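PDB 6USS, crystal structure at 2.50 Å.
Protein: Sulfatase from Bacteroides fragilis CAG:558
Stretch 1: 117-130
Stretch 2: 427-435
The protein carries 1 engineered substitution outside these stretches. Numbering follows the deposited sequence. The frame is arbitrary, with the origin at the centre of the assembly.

Stretch 1 (117-130) TDRPSDVFNVADWN
Stretch 2 427-435: FPNHWGNDG

Two irregular segments can be joined firmly when each reads the other's backbone, and this sulfatase offers a worked example. Residues 117-130 are loop apart from a short strand at 124-125; the contact with residues 427-435 buries 598 Å² in all, with Phe124, Ala127, Trp129, Pro428 and Asn429 buried. Stretch 2 runs through Pro428 (phi/psi -84/54), Asn429 (-142/178), His430 (-127/101) and Trp431 (-72/172), bends at Gly432 (-78/-16), and extends again at Asn433 (-126/158) and Asp434 (-100/156). CA pairs set the register: Asp118 to His430 at 4.9 Å, Val126 to Asn429 at 5.0 Å, Ala127 to Pro428 at 5.7 Å. Ser121 and Phe124 keep touching His430 between these points, while Asp122 and Val123 swing out of reach; residues 126-127 run roughly antiparallel to 428-429.

Asp118 (-50/139; chi1 m, chi2 91°) brings its carboxylate across. OD2 accepts from His430 N (3.1 Å) and Asn429 ND2 (2.9 Å), the asparagine supplying an amide donor; OD1 accepts from Trp129 NE1 at 2.6 Å.

Arg119 (-62/141) points toward stretch 2. Its N donates to His430 O at 2.8 Å, and its O receives a weak bond from His430 ND1 at 3.0 Å. The side chain, t, t, p with chi4 119°, carries CB over the imidazole, 4.1 Å from the ring centroid. NE and NH2 both donate to Trp431 O, at 2.9 and 3.1 Å; NH2 also forms a nearly straight salt bridge to Asp434 OD1 at 3.0 Å, Asp434 being m. Arginine's several donors serve carbonyl and carboxylate together. His430 NE2 and Gly432 O lie over opposite faces of the guanidinium.

Pro120 (-65/148) points away. Ser121 (-131/132, chi1 t) braces the turn through Asp122 (-89/11) and Val123 (-105/-47): its OG accepts from Val123 N at 2.8 Å and Phe124 N at 2.9 Å, while its CB lies 3.7 Å from His430 ND1.

Phe124 (-140/162; chi1 52°, chi2 81°) turns its flat apolar edge to the face of His430, centroids 5.2 Å apart, planes at 61°. His430 (chi1 -156°, chi2 -174°) thus lies between Phe124 CZ over one face and Arg119 over the other; its flat ring fits the slot.

Asn125 points away, but Val126 (-72/168, chi1 m) packs CG1 3.6 Å from Asn429 CA. Ala127 (-59/154) donates N to Pro428 O at 3.1 Å, nearly straight; its small methyl CB fits against the Pro428 ring, 3.8 Å from CG. Asp128 points away. Trp129 (-89/175; chi1 p, chi2 -81°) closes the contact: Asn429 (chi1 m, chi2 82°) places ND2 over its indole face.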

# COMPACT_ATOMS: atom_id res chain seq x y z
N THR A 117 26.80 -7.08 -4.89
CA THR A 117 26.78 -8.42 -5.47
C THR A 117 27.86 -8.64 -6.54
O THR A 117 28.06 -9.78 -6.98
CB THR A 117 25.42 -8.70 -6.11
OG1 THR A 117 25.23 -7.77 -7.18
CG2 THR A 117 24.29 -8.56 -5.10
N ASP A 118 28.55 -7.57 -6.95
CA ASP A 118 29.59 -7.65 -7.97
C ASP A 118 30.61 -8.75 -7.69
O ASP A 118 31.05 -8.94 -6.55
CB ASP A 118 30.31 -6.30 -8.06
CG ASP A 118 29.35 -5.16 -8.33
OD1 ASP A 118 28.84 -4.54 -7.36
OD2 ASP A 118 29.10 -4.88 -9.52
N ARG A 119 30.99 -9.46 -8.75
CA ARG A 119 32.09 -10.41 -8.67
C ARG A 119 33.39 -9.69 -8.30
O ARG A 119 33.61 -8.55 -8.73
CB ARG A 119 32.25 -11.14 -10.01
CG ARG A 119 33.42 -12.08 -10.07
CD ARG A 119 33.28 -13.11 -11.19
NE ARG A 119 32.83 -12.54 -12.46
CZ ARG A 119 33.52 -12.58 -13.60
NH1 ARG A 119 34.73 -13.14 -13.64
NH2 ARG A 119 33.00 -12.04 -14.71
N PRO A 120 34.24 -10.29 -7.46
CA PRO A 120 35.53 -9.66 -7.15
C PRO A 120 36.45 -9.56 -8.37
O PRO A 120 36.43 -10.41 -9.28
CB PRO A 120 36.12 -10.59 -6.09
CG PRO A 120 34.95 -11.22 -5.46
CD PRO A 120 33.93 -11.40 -6.55
N SER A 121 37.25 -8.50 -8.39
CA SER A 121 38.22 -8.26 -9.45
C SER A 121 39.56 -7.94 -8.82
O SER A 121 39.64 -7.10 -7.92
CB SER A 121 37.79 -7.09 -10.36
OG SER A 121 38.89 -6.58 -11.10
N ASP A 122 40.62 -8.59 -9.30
CA ASP A 122 41.96 -8.19 -8.92
C ASP A 122 42.53 -7.12 -9.86
O ASP A 122 43.73 -6.82 -9.77
CB ASP A 122 42.88 -9.42 -8.82
CG ASP A 122 42.97 -10.21 -10.12
OD1 ASP A 122 42.71 -9.63 -11.20
OD2 ASP A 122 43.32 -11.42 -10.07
N VAL A 123 41.70 -6.54 -10.74
CA VAL A 123 42.10 -5.45 -11.62
C VAL A 123 41.53 -4.11 -11.14
O VAL A 123 42.24 -3.10 -11.11
CB VAL A 123 41.67 -5.73 -13.09
CG1 VAL A 123 41.72 -4.45 -13.93
CG2 VAL A 123 42.51 -6.82 -13.71
N PHE A 124 40.24 -4.07 -10.80
CA PHE A 124 39.55 -2.80 -10.55
C PHE A 124 38.61 -2.93 -9.36
O PHE A 124 38.26 -4.04 -8.93
CB PHE A 124 38.74 -2.32 -11.77
CG PHE A 124 37.80 -3.36 -12.33
CD1 PHE A 124 36.55 -3.60 -11.74
CD2 PHE A 124 38.16 -4.12 -13.44
CE1 PHE A 124 35.69 -4.58 -12.24
CE2 PHE A 124 37.29 -5.09 -13.95
CZ PHE A 124 36.06 -5.32 -13.34
N ASN A 125 38.23 -1.77 -8.82
CA ASN A 125 37.11 -1.63 -7.90
C ASN A 125 35.92 -1.09 -8.67
O ASN A 125 36.06 -0.18 -9.48
CB ASN A 125 37.44 -0.68 -6.76
CG ASN A 125 38.55 -1.20 -5.90
OD1 ASN A 125 38.40 -2.23 -5.24
ND2 ASN A 125 39.69 -0.50 -5.93
N VAL A 126 34.74 -1.65 -8.40
CA VAL A 126 33.53 -1.18 -9.07
C VAL A 126 33.15 0.18 -8.52
O VAL A 126 33.69 0.62 -7.50
CB VAL A 126 32.38 -2.20 -8.92
CG1 VAL A 126 32.73 -3.51 -9.62
CG2 VAL A 126 32.11 -2.45 -7.47
N ALA A 127 32.22 0.87 -9.19
CA ALA A 127 31.70 2.13 -8.67
C ALA A 127 31.07 1.91 -7.30
O ALA A 127 30.64 0.80 -6.96
CB ALA A 127 30.66 2.71 -9.62
N ASP A 128 31.04 2.97 -6.51
CA ASP A 128 30.32 2.93 -5.23
C ASP A 128 28.84 3.16 -5.54
O ASP A 128 28.28 4.22 -5.29
CB ASP A 128 30.85 3.96 -4.25
CG ASP A 128 30.18 3.88 -2.89
OD1 ASP A 128 29.39 2.93 -2.65
OD2 ASP A 128 30.43 4.78 -2.07
N TRP A 129 28.23 2.12 -6.10
CA TRP A 129 26.90 2.22 -6.69
C TRP A 129 25.81 1.94 -5.64
O TRP A 129 26.08 1.62 -4.48
CB TRP A 129 26.82 1.28 -7.89
CG TRP A 129 26.89 -0.20 -7.59
CD1 TRP A 129 28.02 -0.95 -7.35
CD2 TRP A 129 25.78 -1.11 -7.53
NE1 TRP A 129 27.67 -2.28 -7.15
CE2 TRP A 129 26.31 -2.40 -7.26
CE3 TRP A 129 24.40 -0.97 -7.70
CZ2 TRP A 129 25.49 -3.53 -7.14
CZ3 TRP A 129 23.59 -2.09 -7.57
CH2 TRP A 129 24.14 -3.36 -7.29
N ASN A 130 24.55 2.12 -6.06
CA ASN A 130 23.41 2.15 -5.14
C ASN A 130 22.85 0.74 -4.91
O ASN A 130 21.74 0.40 -5.33
CB ASN A 130 22.34 3.10 -5.65
CG ASN A 130 22.62 4.54 -5.30
OD1 ASN A 130 23.21 4.82 -4.26
ND2 ASN A 130 22.21 5.46 -6.16
N PHE A 427 27.62 0.55 -17.12
CA PHE A 427 27.79 -0.63 -16.27
C PHE A 427 29.19 -0.59 -15.68
O PHE A 427 30.09 -1.33 -16.12
CB PHE A 427 27.56 -1.92 -17.06
CG PHE A 427 27.42 -3.15 -16.19
CD1 PHE A 427 26.21 -3.47 -15.60
CD2 PHE A 427 28.52 -4.00 -15.98
CE1 PHE A 427 26.07 -4.61 -14.78
CE2 PHE A 427 28.41 -5.15 -15.17
CZ PHE A 427 27.19 -5.45 -14.57
N PRO A 428 29.42 0.25 -14.69
CA PRO A 428 30.71 0.28 -14.00
C PRO A 428 30.79 -0.77 -12.90
O PRO A 428 31.06 -0.47 -11.73
CB PRO A 428 30.75 1.70 -13.42
CG PRO A 428 29.30 2.01 -13.14
CD PRO A 428 28.46 1.22 -14.14
N ASN A 429 30.53 -2.03 -13.27
CA ASN A 429 30.31 -3.10 -12.31
C ASN A 429 30.96 -4.38 -12.81
O ASN A 429 31.52 -4.44 -13.90
CB ASN A 429 28.81 -3.31 -12.07
CG ASN A 429 28.18 -2.15 -11.38
OD1 ASN A 429 27.84 -1.14 -12.01
ND2 ASN A 429 28.03 -2.26 -10.06
N HIS A 430 30.86 -5.44 -12.00
CA HIS A 430 31.41 -6.74 -12.38
C HIS A 430 30.31 -7.79 -12.22
O HIS A 430 30.02 -8.24 -11.11
CB HIS A 430 32.64 -7.09 -11.55
CG HIS A 430 33.57 -8.06 -12.22
ND1 HIS A 430 34.68 -8.59 -11.58
CD2 HIS A 430 33.56 -8.59 -13.46
CE1 HIS A 430 35.31 -9.41 -12.40
NE2 HIS A 430 34.66 -9.43 -13.55
N TRP A 431 29.69 -8.17 -13.35
CA TRP A 431 28.71 -9.24 -13.37
C TRP A 431 29.40 -10.60 -13.18
O TRP A 431 30.63 -10.72 -13.19
CB TRP A 431 27.92 -9.23 -14.67
CG TRP A 431 26.67 -10.01 -14.59
CD1 TRP A 431 25.71 -9.93 -13.62
CD2 TRP A 431 26.21 -11.00 -15.53
NE1 TRP A 431 24.69 -10.82 -13.89
CE2 TRP A 431 24.97 -11.48 -15.06
CE3 TRP A 431 26.74 -11.52 -16.72
CZ2 TRP A 431 24.24 -12.46 -15.73
CZ3 TRP A 431 26.02 -12.49 -17.39
CH2 TRP A 431 24.78 -12.95 -16.90
N GLY A 432 28.59 -11.63 -13.00
CA GLY A 432 29.13 -12.89 -12.54
C GLY A 432 29.83 -13.72 -13.59
O GLY A 432 30.57 -14.64 -13.24
N ASN A 433 29.61 -13.41 -14.88
CA ASN A 433 30.13 -14.20 -15.99
C ASN A 433 30.94 -13.34 -16.95
O ASN A 433 30.76 -12.12 -17.02
CB ASN A 433 29.00 -14.89 -16.76
CG ASN A 433 28.19 -15.84 -15.90
OD1 ASN A 433 27.04 -16.15 -16.21
ND2 ASN A 433 28.80 -16.32 -14.81
N ASP A 434 31.82 -13.98 -17.71
CA ASP A 434 32.48 -13.35 -18.84
C ASP A 434 31.80 -13.74 -20.16
O ASP A 434 31.17 -14.80 -20.28
CB ASP A 434 33.96 -13.73 -18.89
CG ASP A 434 34.69 -13.38 -17.63
OD1 ASP A 434 34.66 -12.19 -17.21
OD2 ASP A 434 35.30 -14.30 -17.07
N GLY A 435 31.98 -12.89 -21.17
CA GLY A 435 31.47 -13.16 -22.49
C GLY A 435 31.56 -11.93 -23.36
O GLY A 435 31.97 -10.86 -22.91